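Uncharacterized protein DUF849 with a TIM barrel fold (Burkholderia xenovorans LB400, PDB 3E49) binds zinc in a TIM barrel and probably cleaves beta-keto acids such as 3-keto-5-aminohexanoate. Local coordinates at residues I18-M23 with H133-E138; L85-S90 with L109-M114; E172-S177 with Q198-L203; H239-A244 with R278-V283. One frame throughout, in Å; residues are numbered along the deposited sequence.

Overall arrangement
Four contacts sample one TIM barrel from its metal-bearing core to its outer layer. Contact 2 (the end of strand 82-85 and its following loop, against strand 109-113) and contact 3 (strand 168-173, running on into helix 176-187, against strand 195-201) share one sheet, with centres about 13 Å apart. They join where Leu112 O probably accepts from Glu172 N, and both border the zinc site. Contact 4 packs two outer helices about 18 Å (centres) from contact 3, touching it through Phe201 and Leu243. Contact 1 ties the loop after strand 10-13 to helix 134-141; contact 2 is nested within the chain loop it closes. Contacts 1, 3 and 4 follow in series, 1 and 4 fastening outlying elements.

Contact 1: I18-M23 with H133-E138; sequences IHTPSM and HGWERE
Glu136 runs extended beyond CG (chi2 -177°), which carries its carboxylate from helix 134-141 to Thr20 and Ser22. Thr20 holds OG1 between its own backbone N and carbonyl carbon (chi1 76°), with the hydroxyl turned to the acid and CG2 directed to Trp135. Each carboxylate oxygen is gripped twice. OE1 of Glu136 accepts from Thr20 OG1 at 2.8 Å on its anti side and from Ser22 N at 2.9 Å on its syn side, the N-H of the latter aiming at it with an angle of 159°. OE2 of Glu136 accepts from Ser22 OG at 2.6 Å on the syn side, while His133 N, at 3.0 Å, meets the anti lone pair of OE2. Ser22 OG is also hydrogen-bonded to Ala132 N. Four donors from two parts of the chain thus fix the rotation of the group and would be expected to favour the ionised form. Next to the carboxylate lies an apolar layer. Pro21 meets the indole of Trp135 tip to tip, CD to CZ2 at 3.6 Å, and Thr20 CG2 lies 3.8 Å from Trp135 CH2. Glu136 CG stands 3.6 Å above the indole plane of Trp135, over its centre, so that the tryptophan supports the stem of the acid. The indole NE1 bonds to Asp58 O. Here the loop after the first barrel strand, 10-13, is fastened to a helix in the excursion between strands 109-113 and 168-173: a junction of beta-alpha loops of the TIM barrel, about 14 Å from the zinc to the side chain of Thr20.

Contact 2: L85-S90 with L109-M114; sequences LTTGGS and LASLNM
Thr87 and Ser111 meet through two bonds that run in the same direction, from the loop to the strand. The hydroxyl OG1 of Thr87 donates to Ser111 O at 2.6 Å, approaching with a tilt of 29° from the carbonyl plane, and Thr87 N donates to Ser111 OG at 3.3 Å. Holding its hydroxyl between backbone N and carbonyl carbon (chi1 70°), Ser111 brings OG to this amide and also to 3.2 Å from Thr86 CA. Two residues back, at Leu85, the pairing becomes that of regular parallel strands: Leu85 N donates to Leu109 O at 3.1 Å, and Leu85 O receives Ser111 N at 2.9 Å, with Ala110 CA adding a CA-H...O contact to the same oxygen. Further out, the turn of the loop is held by Thr86. Its OG1 accepts from Gly88 N and from Gly89 N, each at 3.0 Å, an ST turn extended to an ST motif that curls the chain away once the strand has ended. Two waters bind at the seam: one bonds to both Thr86 OG1 and Ser111 OG, while the other donates to Thr87 OG1 at 2.7 Å and accepts from Asn113 N. Thr86 packs on the zinc ligand His52 and Ser111 on the zinc ligand His50, consistent with a second-shell place for both. Strands 82-85 and 109-113, linked through helix 95-105, make a beta-alpha-beta crossover of the TIM barrel, whose strand ends here border the zinc site.

Contact 3: E172-S177 with Q198-L203; sequences ECYDTS and QTVFGL
Cys173 is bonded to the neighbouring parallel strand through both its amide and its carbonyl. Its N donates to Gln198 O at 2.8 Å with an N-H...O angle of 170°, and Cys173 O accepts from Val200 N at 3.0 Å and 172°, both nearly straight. The same two oxygens take CA-H...O contacts as well, from Glu172 CA and Thr199 CA respectively. Glu172 pairs its backbone N and O the other way, with Leu112 and Met114, and its OE2 forms a long, weak ion pair with Arg255. The hydroxyl of Thr199 is bonded to Trp231 NE1, a residue of the 2-ethoxyethanol pocket. Beyond the strand, Asp175 OD1 receives Thr176 N at 2.7 Å from above the carboxylate plane; Thr176 OG1 and Ser177 N of the second subunit bond to OD1 and OD2, although Asp175 OD2 of that subunit, a like charge, also lies close. Val200 has CG1 anti to the backbone N (chi1 -176°), which brings it to 3.4 Å from Tyr174 CE2; its CB makes a CH-pi contact over one ring face, while Leu203 CD1 reaches the edge. The segments belong to a beta-alpha-beta unit of the TIM barrel, with Glu172 lining the zinc site.

Contact 4: H239-A244 with R278-V283; sequences HQIPLA and RKIRQV
Ile241 is the principal bump on helix 240-248, and it settles into a shallow hollow on helix 273-286 bordered by Lys279, Ile280 and Val283. Its two branches divide that hollow. CD1 of Ile241 lies over the root of the opposite side chains, 4.1 Å from Ile280 CB and 4.3 Å from Lys279 CB, whereas its CG2 faces the tips, 4.0 Å from Ile280 CD1 and 4.4 Å from Val283 CG2. Ile280 answers in the reverse sense. With CG1 anti to the backbone N (chi1 -161°), its CD1 passes alongside Ile241 and comes down on the small Ala244, at 3.6 Å from Ala244 CB. The low methyl of alanine, one turn after Ile241, is thus the dip that receives the tip of Ile280. No hydrogen bond crosses between the segments, so their direct contact is apolar packing. Their axes approach to 10.2 Å and cross at -33°, with both running in the same general direction. Towards the barrel, Ala244 and Ile280 also touch strand 253-256, through Val254 and Val256. On another side, Gly286 of the third subunit packs on Ile241, Lys279 and Val283, and Lys279 NZ bonds to Gln282 OE1 at 3.0 Å and to Glu285 O of that subunit. Two neighbouring outer helices packed against strand 253-256, partly covered by a subunit interface, belong to the helical layer that surrounds a TIM barrel.

Contact 1: I18-M23 with H133-E138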
loop_
_atom_site.group_PDB
_atom_site.type_symbol
_atom_site.label_atom_id
_atom_site.label_comp_id
_atom_site.label_asym_id
_atom_site.label_seq_id
_atom_site.Cartn_x
_atom_site.Cartn_y
_atom_site.Cartn_z
ATOM N N ILE A 18 -7.562 22.402 21.378
ATOM C CA ILE A 18 -7.345 21.092 22.013
ATOM C C ILE A 18 -6.522 21.190 23.293
ATOM O O ILE A 18 -6.970 20.750 24.386
ATOM C CB ILE A 18 -6.739 20.086 21.013
ATOM C CG1 ILE A 18 -7.879 19.532 20.141
ATOM C CG2 ILE A 18 -6.124 18.921 21.748
ATOM C CD1 ILE A 18 -7.436 18.593 18.995
ATOM N N HIS A 19 -5.315 21.720 23.152
ATOM C CA HIS A 19 -4.445 21.930 24.275
ATOM C C HIS A 19 -5.035 22.973 25.276
ATOM O O HIS A 19 -5.807 23.859 24.874
ATOM C CB HIS A 19 -3.057 22.366 23.810
ATOM C CG HIS A 19 -2.351 21.342 22.965
ATOM N ND1 HIS A 19 -1.726 21.652 21.777
ATOM C CD2 HIS A 19 -2.205 20.005 23.122
ATOM C CE1 HIS A 19 -1.197 20.570 21.251
ATOM N NE2 HIS A 19 -1.464 19.550 22.056
ATOM N N THR A 20 -4.669 22.830 26.558
ATOM C CA THR A 20 -5.072 23.771 27.609
ATOM C C THR A 20 -3.849 24.543 28.176
ATOM O O THR A 20 -2.703 24.078 28.091
ATOM C CB THR A 20 -5.942 23.093 28.645
ATOM O OG1 THR A 20 -5.148 22.278 29.515
ATOM C CG2 THR A 20 -7.031 22.276 27.976
ATOM N N PRO A 21 -4.065 25.782 28.677
ATOM C CA PRO A 21 -2.970 26.652 29.105
ATOM C C PRO A 21 -2.066 26.082 30.187
ATOM O O PRO A 21 -0.873 26.379 30.237
ATOM C CB PRO A 21 -3.700 27.925 29.599
ATOM C CG PRO A 21 -5.014 27.911 28.947
ATOM C CD PRO A 21 -5.376 26.432 28.864
ATOM N N SER A 22 -2.622 25.241 31.035
ATOM C CA SER A 22 -1.830 24.605 32.085
ATOM C C SER A 22 -0.815 23.611 31.525
ATOM O O SER A 22 0.101 23.207 32.218
ATOM C CB SER A 22 -2.755 23.916 33.083
ATOM O OG SER A 22 -3.599 24.869 33.724
HETATM N N MSE A 23 -0.991 23.197 30.278
HETATM C CA MSE A 23 -0.085 22.244 29.645
HETATM C C MSE A 23 1.228 22.839 29.228
HETATM O O MSE A 23 2.239 22.144 29.134
HETATM C CB MSE A 23 -0.751 21.652 28.410
HETATM C CG MSE A 23 -2.045 20.966 28.685
HETATM SE SE MSE A 23 -2.715 20.001 27.157
HETATM C CE MSE A 23 -4.172 19.408 27.940
ATOM N N HIS A 133 -7.362 26.170 35.823
ATOM C CA HIS A 133 -8.771 26.517 35.729
ATOM C C HIS A 133 -9.589 25.282 35.662
ATOM O O HIS A 133 -9.185 24.299 35.069
ATOM C CB HIS A 133 -9.031 27.369 34.490
ATOM C CG HIS A 133 -8.116 28.537 34.373
ATOM N ND1 HIS A 133 -8.444 29.790 34.846
ATOM C CD2 HIS A 133 -6.872 28.645 33.845
ATOM C CE1 HIS A 133 -7.439 30.618 34.615
ATOM N NE2 HIS A 133 -6.474 29.950 34.009
ATOM N N GLY A 134 -10.774 25.339 36.239
ATOM C CA GLY A 134 -11.643 24.196 36.260
ATOM C C GLY A 134 -12.086 23.696 34.908
ATOM O O GLY A 134 -12.294 22.483 34.733
ATOM N N TRP A 135 -12.214 24.609 33.939
ATOM C CA TRP A 135 -12.739 24.217 32.647
ATOM C C TRP A 135 -11.817 23.218 31.947
ATOM O O TRP A 135 -12.277 22.402 31.176
ATOM C CB TRP A 135 -12.983 25.453 31.745
ATOM C CG TRP A 135 -11.748 26.107 31.234
ATOM C CD1 TRP A 135 -11.106 27.175 31.756
ATOM C CD2 TRP A 135 -10.995 25.710 30.085
ATOM N NE1 TRP A 135 -9.992 27.467 31.023
ATOM C CE2 TRP A 135 -9.898 26.574 29.993
ATOM C CE3 TRP A 135 -11.147 24.692 29.129
ATOM C CZ2 TRP A 135 -8.954 26.469 28.990
ATOM C CZ3 TRP A 135 -10.199 24.586 28.116
ATOM C CH2 TRP A 135 -9.120 25.457 28.065
ATOM N N GLU A 136 -10.532 23.271 32.265
ATOM C CA GLU A 136 -9.515 22.461 31.560
ATOM C C GLU A 136 -9.725 20.953 31.728
ATOM O O GLU A 136 -9.745 20.207 30.738
ATOM C CB GLU A 136 -8.115 22.861 32.016
ATOM C CG GLU A 136 -7.741 24.326 31.748
ATOM C CD GLU A 136 -6.320 24.637 32.165
ATOM O OE1 GLU A 136 -5.366 24.283 31.423
ATOM O OE2 GLU A 136 -6.125 25.273 33.237
ATOM N N ARG A 137 -9.883 20.500 32.968
ATOM C CA ARG A 137 -10.085 19.064 33.201
ATOM C C ARG A 137 -11.391 18.605 32.570
ATOM O O ARG A 137 -11.447 17.563 31.941
ATOM C CB ARG A 137 -10.039 18.717 34.696
ATOM C CG ARG A 137 -10.441 17.273 34.996
ATOM C CD ARG A 137 -10.200 16.921 36.448
ATOM N NE ARG A 137 -8.767 16.861 36.709
ATOM C CZ ARG A 137 -8.011 15.806 36.440
ATOM N NH1 ARG A 137 -8.545 14.704 35.901
ATOM N NH2 ARG A 137 -6.715 15.860 36.692
ATOM N N GLU A 138 -12.433 19.408 32.734
ATOM C CA GLU A 138 -13.733 19.117 32.168
ATOM C C GLU A 138 -13.651 19.015 30.624
ATOM O O GLU A 138 -14.239 18.117 30.017
ATOM C CB GLU A 138 -14.711 20.226 32.576
#

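Contact 2: L85-S90 with L109-M114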
loop_
_atom_site.group_PDB
_atom_site.type_symbol
_atom_site.label_atom_id
_atom_site.label_comp_id
_atom_site.label_asym_id
_atom_site.label_seq_id
_atom_site.Cartn_x
_atom_site.Cartn_y
_atom_site.Cartn_z
ATOM N N LEU A 85 -9.308 31.037 9.380
ATOM C CA LEU A 85 -10.113 30.870 10.605
ATOM C C LEU A 85 -10.782 29.539 10.732
ATOM O O LEU A 85 -11.336 29.033 9.776
ATOM C CB LEU A 85 -11.256 31.888 10.650
ATOM C CG LEU A 85 -10.781 33.339 10.520
ATOM C CD1 LEU A 85 -11.997 34.272 10.709
ATOM C CD2 LEU A 85 -9.635 33.628 11.504
ATOM N N THR A 86 -10.804 29.027 11.958
ATOM C CA THR A 86 -11.452 27.776 12.256
ATOM C C THR A 86 -12.986 27.874 12.198
ATOM O O THR A 86 -13.536 28.938 12.486
ATOM C CB THR A 86 -11.066 27.273 13.664
ATOM O OG1 THR A 86 -11.701 26.026 13.877
ATOM C CG2 THR A 86 -11.533 28.243 14.775
ATOM N N THR A 87 -13.642 26.789 11.769
ATOM C CA THR A 87 -15.094 26.653 11.806
ATOM C C THR A 87 -15.464 25.547 12.764
ATOM O O THR A 87 -16.605 25.136 12.832
ATOM C CB THR A 87 -15.738 26.344 10.438
ATOM O OG1 THR A 87 -15.385 25.032 9.944
ATOM C CG2 THR A 87 -15.379 27.384 9.480
ATOM N N GLY A 88 -14.473 25.034 13.472
ATOM C CA GLY A 88 -14.696 23.963 14.431
ATOM C C GLY A 88 -14.676 24.588 15.793
ATOM O O GLY A 88 -15.720 24.686 16.484
ATOM N N GLY A 89 -13.482 25.097 16.113
ATOM C CA GLY A 89 -13.191 25.704 17.396
ATOM C C GLY A 89 -13.146 24.531 18.359
ATOM O O GLY A 89 -12.412 23.548 18.135
ATOM N N SER A 90 -13.947 24.618 19.413
ATOM C CA SER A 90 -14.066 23.534 20.359
ATOM C C SER A 90 -15.142 22.550 19.881
ATOM O O SER A 90 -16.259 22.969 19.505
ATOM C CB SER A 90 -14.417 24.075 21.749
ATOM O OG SER A 90 -14.675 23.031 22.673
ATOM N N LEU A 109 -9.304 31.936 3.816
ATOM C CA LEU A 109 -9.389 30.517 4.143
ATOM C C LEU A 109 -10.161 30.310 5.431
ATOM O O LEU A 109 -10.090 31.156 6.336
ATOM C CB LEU A 109 -7.978 29.925 4.353
ATOM C CG LEU A 109 -7.140 29.497 3.176
ATOM C CD1 LEU A 109 -5.679 29.187 3.624
ATOM C CD2 LEU A 109 -7.828 28.327 2.435
ATOM N N ALA A 110 -10.844 29.161 5.523
ATOM C CA ALA A 110 -11.454 28.721 6.761
ATOM C C ALA A 110 -11.225 27.211 6.846
ATOM O O ALA A 110 -11.187 26.537 5.803
ATOM C CB ALA A 110 -12.943 29.029 6.784
ATOM N N SER A 111 -11.071 26.671 8.049
ATOM C CA SER A 111 -10.884 25.230 8.170
ATOM C C SER A 111 -12.251 24.595 8.066
ATOM O O SER A 111 -13.248 25.230 8.408
ATOM C CB SER A 111 -10.206 24.894 9.496
ATOM O OG SER A 111 -11.090 25.127 10.583
ATOM N N LEU A 112 -12.323 23.350 7.596
ATOM C CA LEU A 112 -13.596 22.639 7.457
ATOM C C LEU A 112 -13.314 21.162 7.757
ATOM O O LEU A 112 -12.608 20.486 6.988
ATOM C CB LEU A 112 -14.192 22.825 6.047
ATOM C CG LEU A 112 -15.513 22.150 5.618
ATOM C CD1 LEU A 112 -16.580 22.188 6.652
ATOM C CD2 LEU A 112 -16.055 22.775 4.338
ATOM N N ASN A 113 -13.794 20.699 8.899
ATOM C CA ASN A 113 -13.642 19.314 9.304
ATOM C C ASN A 113 -14.576 18.479 8.426
ATOM O O ASN A 113 -15.722 18.844 8.242
ATOM C CB ASN A 113 -13.937 19.183 10.790
ATOM C CG ASN A 113 -13.748 17.764 11.315
ATOM O OD1 ASN A 113 -14.295 16.823 10.791
ATOM N ND2 ASN A 113 -13.025 17.642 12.405
HETATM N N MSE A 114 -14.107 17.342 7.898
HETATM C CA MSE A 114 -14.906 16.656 6.887
HETATM C C MSE A 114 -15.768 15.493 7.274
HETATM O O MSE A 114 -16.178 14.718 6.408
HETATM C CB MSE A 114 -14.012 16.310 5.674
HETATM C CG MSE A 114 -13.664 17.530 4.826
HETATM SE SE MSE A 114 -15.222 18.387 4.050
HETATM C CE MSE A 114 -16.021 17.056 3.199
HETATM O O HOH W 1 -9.918 23.862 13.256
HETATM O O HOH W 2 -15.624 22.414 10.732
#

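Contact 3: E172-S177 with Q198-L203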
loop_
_atom_site.group_PDB
_atom_site.type_symbol
_atom_site.label_atom_id
_atom_site.label_comp_id
_atom_site.label_asym_id
_atom_site.label_seq_id
_atom_site.Cartn_x
_atom_site.Cartn_y
_atom_site.Cartn_z
ATOM N N GLU A 172 -9.984 19.563 6.491
ATOM C CA GLU A 172 -9.298 18.790 7.504
ATOM C C GLU A 172 -9.856 17.404 7.430
ATOM O O GLU A 172 -11.009 17.177 7.785
ATOM C CB GLU A 172 -9.518 19.393 8.875
ATOM C CG GLU A 172 -8.843 20.709 9.029
ATOM C CD GLU A 172 -9.144 21.358 10.375
ATOM O OE1 GLU A 172 -10.306 21.217 10.870
ATOM O OE2 GLU A 172 -8.209 22.020 10.896
ATOM N N CYS A 173 -9.049 16.497 6.910
ATOM C CA CYS A 173 -9.470 15.112 6.710
ATOM C C CYS A 173 -8.714 14.211 7.689
ATOM O O CYS A 173 -7.509 14.012 7.567
ATOM C CB CYS A 173 -9.226 14.701 5.268
ATOM S SG CYS A 173 -10.125 15.788 4.059
ATOM N N TYR A 174 -9.416 13.690 8.659
ATOM C CA TYR A 174 -8.820 12.843 9.698
ATOM C C TYR A 174 -8.801 11.353 9.419
ATOM O O TYR A 174 -8.306 10.569 10.255
ATOM C CB TYR A 174 -9.578 13.051 11.011
ATOM C CG TYR A 174 -9.513 14.456 11.545
ATOM C CD1 TYR A 174 -10.274 15.477 10.984
ATOM C CD2 TYR A 174 -8.717 14.753 12.636
ATOM C CE1 TYR A 174 -10.228 16.777 11.501
ATOM C CE2 TYR A 174 -8.673 16.031 13.165
ATOM C CZ TYR A 174 -9.431 17.041 12.581
ATOM O OH TYR A 174 -9.355 18.286 13.134
ATOM N N ASP A 175 -9.350 10.939 8.289
ATOM C CA ASP A 175 -9.377 9.530 7.929
ATOM C C ASP A 175 -9.796 9.376 6.478
ATOM O O ASP A 175 -10.199 10.351 5.849
ATOM C CB ASP A 175 -10.314 8.753 8.827
ATOM C CG ASP A 175 -9.908 7.272 8.950
ATOM O OD1 ASP A 175 -9.004 6.793 8.202
ATOM O OD2 ASP A 175 -10.478 6.594 9.797
ATOM N N THR A 176 -9.765 8.148 5.957
ATOM C CA THR A 176 -10.107 7.884 4.557
ATOM C C THR A 176 -11.519 8.349 4.238
ATOM O O THR A 176 -11.772 8.977 3.176
ATOM C CB THR A 176 -10.087 6.404 4.243
ATOM O OG1 THR A 176 -9.206 5.689 5.154
ATOM C CG2 THR A 176 -9.722 6.164 2.739
ATOM N N SER A 177 -12.448 8.104 5.174
ATOM C CA SER A 177 -13.862 8.451 4.972
ATOM C C SER A 177 -14.002 9.919 4.669
ATOM O O SER A 177 -14.874 10.290 3.882
ATOM C CB SER A 177 -14.719 8.080 6.173
ATOM O OG SER A 177 -14.294 8.758 7.309
ATOM N N GLN A 198 -5.885 18.895 4.045
ATOM C CA GLN A 198 -5.017 18.826 5.189
ATOM C C GLN A 198 -5.311 17.464 5.832
ATOM O O GLN A 198 -6.358 17.241 6.462
ATOM C CB GLN A 198 -5.276 19.967 6.184
ATOM C CG GLN A 198 -4.347 19.999 7.386
ATOM C CD GLN A 198 -2.975 20.558 7.002
ATOM O OE1 GLN A 198 -1.980 19.851 6.992
ATOM N NE2 GLN A 198 -2.944 21.842 6.591
ATOM N N THR A 199 -4.397 16.552 5.638
ATOM C CA THR A 199 -4.557 15.182 6.210
ATOM C C THR A 199 -3.971 15.205 7.591
ATOM O O THR A 199 -2.794 15.559 7.766
ATOM C CB THR A 199 -3.916 14.088 5.334
ATOM O OG1 THR A 199 -2.535 14.363 5.135
ATOM C CG2 THR A 199 -4.660 13.927 3.979
ATOM N N VAL A 200 -4.823 14.844 8.571
ATOM C CA VAL A 200 -4.545 14.921 10.019
ATOM C C VAL A 200 -4.336 13.566 10.634
ATOM O O VAL A 200 -5.262 12.751 10.630
ATOM C CB VAL A 200 -5.731 15.587 10.781
ATOM C CG1 VAL A 200 -5.429 15.764 12.270
ATOM C CG2 VAL A 200 -6.022 17.007 10.148
ATOM N N PHE A 201 -3.139 13.340 11.174
ATOM C CA PHE A 201 -2.773 12.013 11.747
ATOM C C PHE A 201 -2.495 12.062 13.203
ATOM O O PHE A 201 -1.920 13.013 13.698
ATOM C CB PHE A 201 -1.463 11.505 11.100
ATOM C CG PHE A 201 -1.514 11.478 9.598
ATOM C CD1 PHE A 201 -2.033 10.397 8.932
ATOM C CD2 PHE A 201 -1.086 12.571 8.857
ATOM C CE1 PHE A 201 -2.124 10.387 7.543
ATOM C CE2 PHE A 201 -1.165 12.577 7.455
ATOM C CZ PHE A 201 -1.710 11.478 6.800
ATOM N N GLY A 202 -2.844 10.984 13.902
ATOM C CA GLY A 202 -2.448 10.839 15.273
ATOM C C GLY A 202 -3.383 11.212 16.373
ATOM O O GLY A 202 -2.966 11.213 17.508
ATOM N N LEU A 203 -4.624 11.544 16.064
ATOM C CA LEU A 203 -5.586 11.912 17.100
ATOM C C LEU A 203 -6.453 10.736 17.363
ATOM O O LEU A 203 -6.910 10.111 16.408
ATOM C CB LEU A 203 -6.482 13.039 16.629
ATOM C CG LEU A 203 -5.763 14.348 16.329
ATOM C CD1 LEU A 203 -6.789 15.372 15.860
ATOM C CD2 LEU A 203 -4.986 14.867 17.568
#

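Contact 4: H239-A244 with R278-V283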
loop_
_atom_site.group_PDB
_atom_site.type_symbol
_atom_site.label_atom_id
_atom_site.label_comp_id
_atom_site.label_asym_id
_atom_site.label_seq_id
_atom_site.Cartn_x
_atom_site.Cartn_y
_atom_site.Cartn_z
ATOM N N HIS A 239 4.532 13.404 16.292
ATOM C CA HIS A 239 4.516 12.992 14.876
ATOM C C HIS A 239 4.541 14.174 13.950
ATOM O O HIS A 239 4.636 14.021 12.721
ATOM C CB HIS A 239 3.246 12.196 14.603
ATOM C CG HIS A 239 3.089 11.051 15.544
ATOM N ND1 HIS A 239 3.957 9.996 15.533
ATOM C CD2 HIS A 239 2.219 10.830 16.556
ATOM C CE1 HIS A 239 3.623 9.156 16.499
ATOM N NE2 HIS A 239 2.566 9.632 17.130
ATOM N N GLN A 240 4.504 15.354 14.543
ATOM C CA GLN A 240 4.468 16.565 13.743
ATOM C C GLN A 240 5.584 16.624 12.675
ATOM O O GLN A 240 5.334 16.808 11.481
ATOM C CB GLN A 240 4.588 17.774 14.654
ATOM C CG GLN A 240 4.529 19.141 13.892
ATOM C CD GLN A 240 4.647 20.317 14.856
ATOM O OE1 GLN A 240 5.761 20.694 15.306
ATOM N NE2 GLN A 240 3.496 20.863 15.227
ATOM N N ILE A 241 6.825 16.583 13.116
ATOM C CA ILE A 241 7.935 16.735 12.178
ATOM C C ILE A 241 8.171 15.501 11.303
ATOM O O ILE A 241 8.344 15.622 10.102
ATOM C CB ILE A 241 9.260 17.228 12.860
ATOM C CG1 ILE A 241 9.001 18.501 13.656
ATOM C CG2 ILE A 241 10.385 17.376 11.769
ATOM C CD1 ILE A 241 8.602 19.771 12.768
ATOM N N PRO A 242 8.203 14.291 11.880
ATOM C CA PRO A 242 8.397 13.155 10.989
ATOM C C PRO A 242 7.394 13.013 9.859
ATOM O O PRO A 242 7.758 12.720 8.716
ATOM C CB PRO A 242 8.261 11.930 11.948
ATOM C CG PRO A 242 8.663 12.467 13.288
ATOM C CD PRO A 242 8.155 13.914 13.295
ATOM N N LEU A 243 6.115 13.171 10.154
ATOM C CA LEU A 243 5.103 13.021 9.110
ATOM C C LEU A 243 5.181 14.185 8.117
ATOM O O LEU A 243 5.081 13.986 6.924
ATOM C CB LEU A 243 3.688 12.847 9.730
ATOM C CG LEU A 243 3.440 11.506 10.498
ATOM C CD1 LEU A 243 1.983 11.454 11.015
ATOM C CD2 LEU A 243 3.714 10.306 9.556
ATOM N N ALA A 244 5.413 15.392 8.607
ATOM C CA ALA A 244 5.544 16.545 7.697
ATOM C C ALA A 244 6.750 16.315 6.763
ATOM O O ALA A 244 6.724 16.679 5.598
ATOM C CB ALA A 244 5.791 17.781 8.499
ATOM N N ARG A 278 10.833 26.831 12.105
ATOM C CA ARG A 278 12.282 26.683 11.839
ATOM C C ARG A 278 12.715 25.236 11.762
ATOM O O ARG A 278 13.556 24.878 10.947
ATOM C CB ARG A 278 13.122 27.429 12.885
ATOM C CG ARG A 278 13.033 28.945 12.747
ATOM C CD ARG A 278 14.052 29.689 13.604
ATOM N NE ARG A 278 13.822 29.535 15.028
ATOM C CZ ARG A 278 13.022 30.283 15.760
ATOM N NH1 ARG A 278 12.349 31.294 15.219
ATOM N NH2 ARG A 278 12.909 30.017 17.051
ATOM N N LYS A 279 12.136 24.396 12.597
ATOM C CA LYS A 279 12.512 22.989 12.620
ATOM C C LYS A 279 12.143 22.311 11.306
ATOM O O LYS A 279 12.972 21.658 10.705
ATOM C CB LYS A 279 11.880 22.275 13.815
ATOM C CG LYS A 279 12.583 20.995 14.268
ATOM C CD LYS A 279 13.981 21.340 14.784
ATOM C CE LYS A 279 14.750 20.144 15.285
ATOM N NZ LYS A 279 16.246 20.427 15.291
ATOM N N ILE A 280 10.928 22.511 10.817
ATOM C CA ILE A 280 10.528 21.889 9.549
ATOM C C ILE A 280 11.313 22.496 8.401
ATOM O O ILE A 280 11.599 21.830 7.414
ATOM C CB ILE A 280 8.993 21.891 9.302
ATOM C CG1 ILE A 280 8.633 20.828 8.222
ATOM C CG2 ILE A 280 8.432 23.363 8.965
ATOM C CD1 ILE A 280 9.005 19.320 8.589
ATOM N N ARG A 281 11.704 23.756 8.540
ATOM C CA ARG A 281 12.517 24.361 7.530
ATOM C C ARG A 281 13.924 23.749 7.401
ATOM O O ARG A 281 14.483 23.742 6.320
ATOM C CB ARG A 281 12.534 25.889 7.678
ATOM C CG ARG A 281 11.248 26.495 7.237
ATOM C CD ARG A 281 11.412 27.983 7.258
ATOM N NE ARG A 281 12.531 28.379 6.413
ATOM C CZ ARG A 281 13.227 29.497 6.572
ATOM N NH1 ARG A 281 12.985 30.312 7.573
ATOM N NH2 ARG A 281 14.223 29.761 5.774
ATOM N N GLN A 282 14.444 23.129 8.459
ATOM C CA GLN A 282 15.731 22.427 8.385
ATOM C C GLN A 282 15.603 21.255 7.402
ATOM O O GLN A 282 16.486 21.018 6.574
ATOM C CB GLN A 282 16.109 21.881 9.775
ATOM C CG GLN A 282 16.550 22.957 10.769
ATOM C CD GLN A 282 17.086 22.406 12.105
ATOM O OE1 GLN A 282 16.781 21.278 12.517
ATOM N NE2 GLN A 282 17.878 23.224 12.794
ATOM N N VAL A 283 14.493 20.541 7.506
ATOM C CA VAL A 283 14.144 19.445 6.578
ATOM C C VAL A 283 13.919 19.962 5.167
ATOM O O VAL A 283 14.497 19.462 4.186
ATOM C CB VAL A 283 12.936 18.652 7.080
ATOM C CG1 VAL A 283 12.559 17.525 6.058
ATOM C CG2 VAL A 283 13.240 18.085 8.473
#